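Local atomic coordinates of PpBBE-like 1 D396N (Physcomitrella patens subsp. patens, PDB entry 6EO5), a protein that is a variant of a cellobiose oxidase, a berberine bridge enzyme homolog of the VAO flavoprotein family that carries bi-covalently bound FAD. Residues A[334-344]-A[412-423]; A[432-442]-A[463-471]. All coordinates share one frame; numbering follows the deposited sequence.

Interaction 1: residues A[334-344]-A[412-423]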
loop_
_atom_site.group_PDB
_atom_site.type_symbol
_atom_site.label_atom_id
_atom_site.label_comp_id
_atom_site.label_asym_id
_atom_site.label_seq_id
_atom_site.Cartn_x
_atom_site.Cartn_y
_atom_site.Cartn_z
ATOM N N LYS A 334 -8.212 9.924 1.142
ATOM C CA LYS A 334 -9.294 9.061 1.605
ATOM C C LYS A 334 -9.506 7.959 0.573
ATOM O O LYS A 334 -9.018 8.046 -0.557
ATOM C CB LYS A 334 -10.588 9.859 1.832
ATOM C CG LYS A 334 -10.394 11.082 2.720
ATOM C CD LYS A 334 -11.663 11.894 2.939
ATOM C CE LYS A 334 -12.694 11.158 3.769
ATOM N NZ LYS A 334 -12.262 10.936 5.181
ATOM N N SER A 335 -10.222 6.903 0.952
ATOM C CA SER A 335 -10.519 5.842 -0.012
ATOM C C SER A 335 -11.899 5.253 0.269
ATOM O O SER A 335 -12.517 5.515 1.318
ATOM C CB SER A 335 -9.447 4.741 0.003
ATOM O OG SER A 335 -9.630 3.844 1.089
ATOM N N ILE A 336 -12.384 4.450 -0.683
ATOM C CA ILE A 336 -13.682 3.792 -0.557
ATOM C C ILE A 336 -13.713 2.620 -1.521
ATOM O O ILE A 336 -12.956 2.580 -2.490
ATOM C CB ILE A 336 -14.837 4.785 -0.836
ATOM C CG1 ILE A 336 -16.057 4.453 0.029
ATOM C CG2 ILE A 336 -15.168 4.832 -2.314
ATOM C CD1 ILE A 336 -17.107 5.514 -0.010
ATOM N N TYR A 337 -14.595 1.653 -1.258
ATOM C CA TYR A 337 -14.806 0.519 -2.155
ATOM C C TYR A 337 -16.187 0.596 -2.804
ATOM O O TYR A 337 -17.170 0.984 -2.160
ATOM C CB TYR A 337 -14.658 -0.818 -1.416
ATOM C CG TYR A 337 -13.228 -1.279 -1.270
ATOM C CD1 TYR A 337 -12.527 -1.831 -2.362
ATOM C CD2 TYR A 337 -12.566 -1.165 -0.048
ATOM C CE1 TYR A 337 -11.189 -2.252 -2.226
ATOM C CE2 TYR A 337 -11.241 -1.573 0.098
ATOM C CZ TYR A 337 -10.559 -2.113 -0.986
ATOM O OH TYR A 337 -9.254 -2.506 -0.804
ATOM N N VAL A 338 -16.248 0.222 -4.078
ATOM C CA VAL A 338 -17.478 0.190 -4.862
ATOM C C VAL A 338 -17.709 -1.243 -5.315
ATOM O O VAL A 338 -16.781 -1.899 -5.806
ATOM C CB VAL A 338 -17.407 1.127 -6.080
ATOM C CG1 VAL A 338 -18.718 1.104 -6.832
ATOM C CG2 VAL A 338 -17.049 2.546 -5.647
ATOM N N ASN A 339 -18.932 -1.728 -5.141
ATOM C CA ASN A 339 -19.298 -3.085 -5.523
ATOM C C ASN A 339 -19.865 -3.108 -6.937
ATOM O O ASN A 339 -20.339 -2.093 -7.458
ATOM C CB ASN A 339 -20.325 -3.664 -4.558
ATOM C CG ASN A 339 -19.746 -3.966 -3.201
ATOM O OD1 ASN A 339 -18.534 -4.093 -3.030
ATOM N ND2 ASN A 339 -20.622 -4.090 -2.217
ATOM N N GLY A 340 -19.807 -4.287 -7.561
ATOM C CA GLY A 340 -20.448 -4.486 -8.850
ATOM C C GLY A 340 -21.927 -4.134 -8.763
ATOM O O GLY A 340 -22.564 -4.386 -7.745
ATOM N N PRO A 341 -22.491 -3.547 -9.825
ATOM C CA PRO A 341 -21.848 -3.247 -11.105
ATOM C C PRO A 341 -21.237 -1.865 -11.136
ATOM O O PRO A 341 -20.900 -1.383 -12.217
ATOM C CB PRO A 341 -23.009 -3.336 -12.090
ATOM C CG PRO A 341 -24.176 -2.818 -11.298
ATOM C CD PRO A 341 -23.927 -3.211 -9.849
ATOM N N GLY A 342 -21.111 -1.228 -9.974
ATOM C CA GLY A 342 -20.461 0.065 -9.907
ATOM C C GLY A 342 -21.392 1.187 -9.505
ATOM O O GLY A 342 -22.482 0.964 -8.965
ATOM N N LEU A 343 -20.958 2.415 -9.745
ATOM C CA LEU A 343 -21.819 3.552 -9.484
ATOM C C LEU A 343 -22.932 3.608 -10.522
ATOM O O LEU A 343 -22.708 3.384 -11.712
ATOM C CB LEU A 343 -21.007 4.851 -9.494
ATOM C CG LEU A 343 -19.860 4.950 -8.481
ATOM C CD1 LEU A 343 -19.053 6.211 -8.702
ATOM C CD2 LEU A 343 -20.382 4.883 -7.060
ATOM N N SER A 344 -24.141 3.894 -10.057
ATOM C CA SER A 344 -25.239 4.276 -10.933
ATOM C C SER A 344 -24.818 5.440 -11.811
ATOM O O SER A 344 -23.792 6.075 -11.550
ATOM C CB SER A 344 -26.472 4.663 -10.109
ATOM O OG SER A 344 -26.240 5.839 -9.340
ATOM N N ILE A 412 -11.833 17.177 -0.118
ATOM C CA ILE A 412 -11.748 15.737 -0.332
ATOM C C ILE A 412 -12.677 14.974 0.610
ATOM O O ILE A 412 -13.066 13.834 0.309
ATOM C CB ILE A 412 -10.286 15.257 -0.211
ATOM C CG1 ILE A 412 -10.099 13.971 -1.002
ATOM C CG2 ILE A 412 -9.882 15.066 1.241
ATOM C CD1 ILE A 412 -9.983 14.183 -2.506
ATOM N N THR A 413 -13.068 15.581 1.729
ATOM C CA THR A 413 -14.020 14.933 2.625
ATOM C C THR A 413 -15.456 15.084 2.126
ATOM O O THR A 413 -16.258 14.145 2.239
ATOM C CB THR A 413 -13.866 15.502 4.033
ATOM O OG1 THR A 413 -12.562 15.156 4.519
ATOM C CG2 THR A 413 -14.927 14.944 4.965
ATOM N N ARG A 414 -15.801 16.252 1.579
ATOM C CA ARG A 414 -17.061 16.391 0.859
ATOM C C ARG A 414 -17.167 15.347 -0.244
ATOM O O ARG A 414 -18.204 14.689 -0.400
ATOM C CB ARG A 414 -17.169 17.785 0.252
ATOM C CG ARG A 414 -17.537 18.885 1.192
ATOM C CD ARG A 414 -17.707 20.158 0.391
ATOM N NE ARG A 414 -16.438 20.787 0.011
ATOM C CZ ARG A 414 -15.936 21.871 0.613
ATOM N NH1 ARG A 414 -16.615 22.446 1.620
ATOM N NH2 ARG A 414 -14.764 22.384 0.206
ATOM N N TYR A 415 -16.094 15.195 -1.031
ATOM C CA TYR A 415 -16.091 14.242 -2.130
ATOM C C TYR A 415 -16.362 12.832 -1.629
ATOM O O TYR A 415 -17.190 12.106 -2.198
ATOM C CB TYR A 415 -14.752 14.315 -2.861
ATOM C CG TYR A 415 -14.572 13.298 -3.988
ATOM C CD1 TYR A 415 -14.194 11.978 -3.723
ATOM C CD2 TYR A 415 -14.758 13.664 -5.312
ATOM C CE1 TYR A 415 -14.030 11.054 -4.748
ATOM C CE2 TYR A 415 -14.590 12.752 -6.338
ATOM C CZ TYR A 415 -14.228 11.456 -6.056
ATOM O OH TYR A 415 -14.057 10.568 -7.083
ATOM N N TRP A 416 -15.666 12.422 -0.562
ATOM C CA TRP A 416 -15.892 11.089 -0.009
ATOM C C TRP A 416 -17.347 10.901 0.397
ATOM O O TRP A 416 -17.916 9.822 0.206
ATOM C CB TRP A 416 -14.975 10.846 1.190
ATOM C CG TRP A 416 -15.007 9.426 1.684
ATOM C CD1 TRP A 416 -14.131 8.428 1.358
ATOM C CD2 TRP A 416 -15.972 8.835 2.579
ATOM N NE1 TRP A 416 -14.489 7.259 1.989
ATOM C CE2 TRP A 416 -15.610 7.481 2.748
ATOM C CE3 TRP A 416 -17.100 9.323 3.253
ATOM C CZ2 TRP A 416 -16.336 6.605 3.561
ATOM C CZ3 TRP A 416 -17.820 8.452 4.062
ATOM C CH2 TRP A 416 -17.437 7.105 4.203
ATOM N N LYS A 417 -17.975 11.946 0.949
ATOM C CA LYS A 417 -19.353 11.803 1.396
ATOM C C LYS A 417 -20.325 11.730 0.223
ATOM O O LYS A 417 -21.355 11.049 0.324
ATOM C CB LYS A 417 -19.721 12.947 2.340
ATOM C CG LYS A 417 -19.072 12.820 3.710
ATOM C CD LYS A 417 -19.480 13.960 4.620
ATOM C CE LYS A 417 -18.675 13.942 5.903
ATOM N NZ LYS A 417 -19.073 15.055 6.813
ATOM N N VAL A 418 -20.022 12.412 -0.888
ATOM C CA VAL A 418 -20.845 12.284 -2.091
ATOM C C VAL A 418 -20.788 10.855 -2.617
ATOM O O VAL A 418 -21.823 10.213 -2.831
ATOM C CB VAL A 418 -20.405 13.294 -3.167
ATOM C CG1 VAL A 418 -21.129 13.022 -4.478
ATOM C CG2 VAL A 418 -20.660 14.718 -2.705
ATOM N N VAL A 419 -19.578 10.329 -2.825
ATOM C CA VAL A 419 -19.468 8.973 -3.351
ATOM C C VAL A 419 -20.109 7.972 -2.393
ATOM O O VAL A 419 -20.727 6.992 -2.828
ATOM C CB VAL A 419 -17.995 8.611 -3.645
ATOM C CG1 VAL A 419 -17.883 7.133 -4.085
ATOM C CG2 VAL A 419 -17.419 9.551 -4.702
ATOM N N ARG A 420 -19.982 8.209 -1.079
ATOM C CA ARG A 420 -20.482 7.267 -0.073
ATOM C C ARG A 420 -21.952 6.916 -0.292
ATOM O O ARG A 420 -22.366 5.770 -0.072
ATOM C CB ARG A 420 -20.294 7.853 1.328
ATOM C CG ARG A 420 -20.984 7.064 2.437
ATOM C CD ARG A 420 -20.309 5.732 2.571
ATOM N NE ARG A 420 -20.875 4.899 3.622
ATOM C CZ ARG A 420 -21.751 3.919 3.413
ATOM N NH1 ARG A 420 -22.194 3.663 2.191
ATOM N NH2 ARG A 420 -22.185 3.192 4.434
ATOM N N THR A 421 -22.749 7.899 -0.726
ATOM C CA THR A 421 -24.159 7.679 -1.031
ATOM C C THR A 421 -24.359 6.570 -2.060
ATOM O O THR A 421 -25.377 5.870 -2.026
ATOM C CB THR A 421 -24.776 8.989 -1.534
ATOM O OG1 THR A 421 -24.842 9.931 -0.457
ATOM C CG2 THR A 421 -26.166 8.768 -2.102
ATOM N N TYR A 422 -23.406 6.380 -2.973
ATOM C CA TYR A 422 -23.585 5.442 -4.071
ATOM C C TYR A 422 -22.711 4.201 -3.959
ATOM O O TYR A 422 -22.766 3.348 -4.845
ATOM C CB TYR A 422 -23.321 6.139 -5.414
ATOM C CG TYR A 422 -24.133 7.395 -5.620
ATOM C CD1 TYR A 422 -25.423 7.338 -6.138
ATOM C CD2 TYR A 422 -23.620 8.644 -5.271
ATOM C CE1 TYR A 422 -26.173 8.492 -6.313
ATOM C CE2 TYR A 422 -24.357 9.799 -5.452
ATOM C CZ TYR A 422 -25.630 9.715 -5.974
ATOM O OH TYR A 422 -26.362 10.866 -6.147
ATOM N N ALA A 423 -21.931 4.062 -2.893
ATOM C CA ALA A 423 -20.939 2.996 -2.800
ATOM C C ALA A 423 -21.116 2.282 -1.460
ATOM O O ALA A 423 -22.189 2.290 -0.854
ATOM C CB ALA A 423 -19.530 3.571 -2.996
HETATM O O HOH W 1 -24.600 3.287 -7.258
#
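Lys334 and Ile336 take opposite faces of the Trp416 indole, while the backbone carbonyl of Ser335 meets its edge. The Lys334 chain, bent at chi3 and chi4, carries NZ over one face to its salt bridge with Asp433; alongside, NZ makes a cation-pi contact, 4.9 Å from the centroid of the five-membered ring. On the other face, Ile336 CD1 sits off-centre, 3.7 Å from Trp416 CE2, as a CH-pi partner. The indole turns toward the strand because CG stands opposite the backbone N (chi1 -171°), and Trp416 NE1 donates to Ser335 O (2.7 Å, 147°) from within its own plane but above that of the carbonyl. Replacing the indole with an alanine side chain is likely to leave Ser335 O without this donor and open a gap between Lys334 and Ile336. Further along, the small Ala423 lets Val338 CG2 approach its CB to 3.8 Å. The side chains of Leu343 and Tyr422 cross at about a right angle, CD2 of the leucine 3.6 Å from CB of the tyrosine; a water bridges Ser344 N and Tyr422 O. Ile336 CG2 and Val419 CG1 pass each other in opposite directions, branched aliphatics that fill the buried part of the layer. Strand 334-338 and helix 412-420 run nearly parallel (7°, axes 9.1 Å apart): alpha/beta layer packing, in which a helix covers the outermost strand of the seven-stranded antiparallel sheet.

Interaction 2: residues A[432-442]-A[463-471]; sequences IDRDMPLSAYY and NFPQSIPLK
Gln466 and Arg434 take quite different attitudes to the facing chain: one sends an extended side chain into it, the other lies along a proline. The Gln466 chain runs straight beyond CG (chi2 163°) and delivers its amide to the turn 433-436. There NE2 donates to Asp433 O (2.8 Å, 154°), approaching above the carbonyl plane, and makes a weak second bond to Met436 O. Asp433 O is gripped from opposite faces of its plane, because Met436 N closes the type I turn from the other side. NE2 of Gln466 also lies at the edge of the Tyr441 ring, 3.8 Å from CE2 of that tyrosine, with amide and ring planes 59° apart. The other amide atom, OE1, accepts from the hydroxyl of Tyr86, and the two hydrogen bonds, NE2 to Asp433 O and Tyr86 OH to OE1, probably set the rotation of the amide.

Arg434, extended from CG to NE, crosses Pro465 obliquely and lays one guanidinium face over it, with CG of the proline 3.6 Å from CZ of the arginine; a flat cation and a compact ring suit this partly exposed margin. Leu438 branches two ways: CD2 lies near CG of Gln466, while CD1 points at Pro469 CD, 3.7 Å away. Next to it, Ile468 CD1 comes against Tyr442 CE2 at 3.5 Å.

Within the turn, Asp433 OD1 accepts from Asp435 N in an Asx turn, and it also forms a salt bridge with Lys332. The chemistry is thus divided: a neutral amide, donor and acceptor in one group, adds a second donor to Asp433 O and a weak bond to Met436 O, while the Leu438–Pro469 and Tyr442–Ile468 contacts are essentially dispersive and the charge of Asp433 is answered outside this interface.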
loop_
_atom_site.group_PDB
_atom_site.type_symbol
_atom_site.label_atom_id
_atom_site.label_comp_id
_atom_site.label_asym_id
_atom_site.label_seq_id
_atom_site.Cartn_x
_atom_site.Cartn_y
_atom_site.Cartn_z
ATOM N N ILE A 432 -4.464 4.771 4.363
ATOM C CA ILE A 432 -4.910 4.968 5.741
ATOM C C ILE A 432 -5.464 6.381 5.982
ATOM O O ILE A 432 -4.918 7.393 5.516
ATOM C CB ILE A 432 -3.742 4.620 6.686
ATOM C CG1 ILE A 432 -4.247 4.358 8.100
ATOM C CG2 ILE A 432 -2.654 5.684 6.655
ATOM C CD1 ILE A 432 -5.272 3.250 8.154
ATOM N N ASP A 433 -6.576 6.444 6.718
ATOM C CA ASP A 433 -7.382 7.660 6.866
ATOM C C ASP A 433 -7.864 7.732 8.308
ATOM O O ASP A 433 -8.660 6.889 8.737
ATOM C CB ASP A 433 -8.565 7.634 5.892
ATOM C CG ASP A 433 -9.481 8.864 5.995
ATOM O OD1 ASP A 433 -9.293 9.761 6.868
ATOM O OD2 ASP A 433 -10.421 8.912 5.174
ATOM N N ARG A 434 -7.396 8.741 9.048
ATOM C CA ARG A 434 -7.680 8.819 10.479
ATOM C C ARG A 434 -9.162 9.036 10.784
ATOM O O ARG A 434 -9.592 8.782 11.915
ATOM C CB ARG A 434 -6.846 9.934 11.110
ATOM C CG ARG A 434 -6.823 9.916 12.618
ATOM C CD ARG A 434 -5.819 10.927 13.135
ATOM N NE ARG A 434 -5.734 10.963 14.591
ATOM C CZ ARG A 434 -4.679 11.436 15.242
ATOM N NH1 ARG A 434 -3.643 11.892 14.556
ATOM N NH2 ARG A 434 -4.653 11.455 16.570
ATOM N N ASP A 435 -9.949 9.489 9.809
ATOM C CA ASP A 435 -11.383 9.696 9.979
ATOM C C ASP A 435 -12.220 8.472 9.642
ATOM O O ASP A 435 -13.454 8.557 9.722
ATOM C CB ASP A 435 -11.871 10.846 9.097
ATOM C CG ASP A 435 -11.109 12.120 9.319
ATOM O OD1 ASP A 435 -10.794 12.433 10.488
ATOM O OD2 ASP A 435 -10.833 12.806 8.304
ATOM N N MET A 436 -11.600 7.356 9.208
ATOM C CA MET A 436 -12.378 6.143 8.986
ATOM C C MET A 436 -12.509 5.379 10.300
ATOM O O MET A 436 -11.520 5.231 11.025
ATOM C CB MET A 436 -11.728 5.249 7.934
ATOM C CG MET A 436 -11.728 5.786 6.505
ATOM S SD MET A 436 -13.376 6.229 5.936
ATOM C CE MET A 436 -14.233 4.682 5.917
ATOM N N PRO A 437 -13.703 4.916 10.660
ATOM C CA PRO A 437 -13.807 3.955 11.759
ATOM C C PRO A 437 -13.160 2.633 11.359
ATOM O O PRO A 437 -13.220 2.223 10.198
ATOM C CB PRO A 437 -15.318 3.803 11.942
ATOM C CG PRO A 437 -15.860 4.016 10.599
ATOM C CD PRO A 437 -15.003 5.114 9.994
ATOM N N LEU A 438 -12.561 1.951 12.341
ATOM C CA LEU A 438 -11.881 0.688 12.078
ATOM C C LEU A 438 -12.802 -0.358 11.450
ATOM O O LEU A 438 -12.330 -1.198 10.678
ATOM C CB LEU A 438 -11.266 0.145 13.364
ATOM C CG LEU A 438 -9.998 0.831 13.887
ATOM C CD1 LEU A 438 -9.373 0.002 14.996
ATOM C CD2 LEU A 438 -8.973 1.087 12.782
ATOM N N SER A 439 -14.103 -0.329 11.751
ATOM C CA SER A 439 -15.028 -1.265 11.123
ATOM C C SER A 439 -15.019 -1.139 9.608
ATOM O O SER A 439 -15.342 -2.111 8.908
ATOM C CB SER A 439 -16.449 -1.049 11.639
ATOM O OG SER A 439 -16.870 0.297 11.456
ATOM N N ALA A 440 -14.658 0.038 9.087
ATOM C CA ALA A 440 -14.595 0.196 7.640
ATOM C C ALA A 440 -13.419 -0.572 7.044
ATOM O O ALA A 440 -13.484 -1.001 5.883
ATOM C CB ALA A 440 -14.509 1.671 7.277
ATOM N N TYR A 441 -12.347 -0.759 7.815
ATOM C CA TYR A 441 -11.190 -1.489 7.312
ATOM C C TYR A 441 -11.264 -2.975 7.620
ATOM O O TYR A 441 -10.834 -3.797 6.808
ATOM C CB TYR A 441 -9.897 -0.921 7.899
ATOM C CG TYR A 441 -9.557 0.476 7.435
ATOM C CD1 TYR A 441 -9.378 0.759 6.085
ATOM C CD2 TYR A 441 -9.403 1.512 8.351
ATOM C CE1 TYR A 441 -9.056 2.040 5.664
ATOM C CE2 TYR A 441 -9.081 2.787 7.939
ATOM C CZ TYR A 441 -8.904 3.047 6.595
ATOM O OH TYR A 441 -8.578 4.323 6.184
ATOM N N TYR A 442 -11.827 -3.346 8.764
ATOM C CA TYR A 442 -11.682 -4.696 9.270
ATOM C C TYR A 442 -12.998 -5.450 9.438
ATOM O O TYR A 442 -12.968 -6.685 9.461
ATOM C CB TYR A 442 -10.902 -4.656 10.597
ATOM C CG TYR A 442 -9.501 -4.079 10.428
ATOM C CD1 TYR A 442 -8.634 -4.571 9.441
ATOM C CD2 TYR A 442 -9.048 -3.039 11.224
ATOM C CE1 TYR A 442 -7.343 -4.045 9.271
ATOM C CE2 TYR A 442 -7.767 -2.505 11.061
ATOM C CZ TYR A 442 -6.925 -3.008 10.081
ATOM O OH TYR A 442 -5.663 -2.478 9.920
ATOM N N ASN A 463 1.350 1.004 19.614
ATOM C CA ASN A 463 0.092 1.668 19.289
ATOM C C ASN A 463 0.341 2.891 18.408
ATOM O O ASN A 463 1.446 3.438 18.347
ATOM C CB ASN A 463 -0.676 2.084 20.558
ATOM C CG ASN A 463 0.106 3.065 21.410
ATOM O OD1 ASN A 463 0.251 4.245 21.064
ATOM N ND2 ASN A 463 0.630 2.579 22.521
ATOM N N PHE A 464 -0.720 3.304 17.722
ATOM C CA PHE A 464 -0.795 4.560 16.987
ATOM C C PHE A 464 -2.274 4.911 16.861
ATOM O O PHE A 464 -3.129 4.105 17.247
ATOM C CB PHE A 464 -0.107 4.446 15.611
ATOM C CG PHE A 464 -0.702 3.395 14.705
ATOM C CD1 PHE A 464 -0.461 2.049 14.924
ATOM C CD2 PHE A 464 -1.481 3.761 13.613
ATOM C CE1 PHE A 464 -1.004 1.089 14.095
ATOM C CE2 PHE A 464 -2.026 2.804 12.783
ATOM C CZ PHE A 464 -1.790 1.470 13.027
ATOM N N PRO A 465 -2.626 6.127 16.357
ATOM C CA PRO A 465 -4.053 6.503 16.351
ATOM C C PRO A 465 -5.012 5.460 15.786
ATOM O O PRO A 465 -6.195 5.506 16.124
ATOM C CB PRO A 465 -4.071 7.781 15.507
ATOM C CG PRO A 465 -2.791 8.416 15.832
ATOM C CD PRO A 465 -1.782 7.285 15.996
ATOM N N GLN A 466 -4.552 4.507 14.965
ATOM C CA GLN A 466 -5.451 3.483 14.440
ATOM C C GLN A 466 -4.861 2.084 14.589
ATOM O O GLN A 466 -5.011 1.230 13.713
ATOM C CB GLN A 466 -5.822 3.776 12.989
ATOM C CG GLN A 466 -7.007 4.725 12.861
ATOM C CD GLN A 466 -7.124 5.343 11.486
ATOM O OE1 GLN A 466 -6.191 5.991 11.005
ATOM N NE2 GLN A 466 -8.269 5.143 10.840
ATOM N N SER A 467 -4.204 1.814 15.712
ATOM C CA SER A 467 -3.799 0.456 16.036
ATOM C C SER A 467 -5.003 -0.377 16.484
ATOM O O SER A 467 -6.036 0.146 16.912
ATOM C CB SER A 467 -2.724 0.461 17.128
ATOM O OG SER A 467 -3.072 1.303 18.219
ATOM N N ILE A 468 -4.868 -1.692 16.367
ATOM C CA ILE A 468 -5.960 -2.551 16.834
ATOM C C ILE A 468 -6.150 -2.330 18.332
ATOM O O ILE A 468 -5.157 -2.315 19.091
ATOM C CB ILE A 468 -5.667 -4.030 16.506
ATOM C CG1 ILE A 468 -5.372 -4.214 15.008
ATOM C CG2 ILE A 468 -6.836 -4.910 16.893
ATOM C CD1 ILE A 468 -6.520 -3.841 14.067
ATOM N N PRO A 469 -7.367 -2.087 18.805
ATOM C CA PRO A 469 -7.575 -1.789 20.226
ATOM C C PRO A 469 -7.602 -3.046 21.086
ATOM O O PRO A 469 -7.657 -4.173 20.597
ATOM C CB PRO A 469 -8.938 -1.091 20.231
ATOM C CG PRO A 469 -9.644 -1.670 19.063
ATOM C CD PRO A 469 -8.598 -1.907 18.012
ATOM N N LEU A 470 -7.588 -2.821 22.403
ATOM C CA LEU A 470 -7.678 -3.891 23.392
ATOM C C LEU A 470 -9.097 -4.139 23.908
ATOM O O LEU A 470 -9.344 -5.195 24.496
ATOM C CB LEU A 470 -6.747 -3.597 24.576
ATOM C CG LEU A 470 -5.248 -3.759 24.279
ATOM C CD1 LEU A 470 -4.405 -2.981 25.248
ATOM C CD2 LEU A 470 -4.838 -5.213 24.341
ATOM N N LYS A 471 -10.037 -3.219 23.688
ATOM C CA LYS A 471 -11.409 -3.371 24.167
ATOM C C LYS A 471 -12.319 -3.849 23.041
ATOM O O LYS A 471 -12.382 -3.221 21.978
ATOM C CB LYS A 471 -11.948 -2.054 24.733
ATOM C CG LYS A 471 -11.192 -1.475 25.919
ATOM C CD LYS A 471 -11.802 -0.125 26.327
ATOM C CE LYS A 471 -11.912 0.833 25.128
ATOM N NZ LYS A 471 -12.338 2.221 25.510
#

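In the fold
Interactions 1 and 2 follow one another along the chain, with centres about 20 Å apart, yet they touch directly. Lys334 NZ of interaction 1 forms a salt bridge with Asp433 OD2 of interaction 2 at 2.7 Å, so the lysine that lies over the indole also ties the strand to the turn gripped by Gln466. Beside it, Trp416 CZ2 packs against Met436 CE at 3.7 Å. Each contact has one side chain near FAD: that of Tyr337 is about 8 Å from the cofactor and that of Ile432 about 7 Å. Together they join the edge strand of the large antiparallel sheet, and the helix packed on it, to the C-terminal berberine-like segment beside the cofactor.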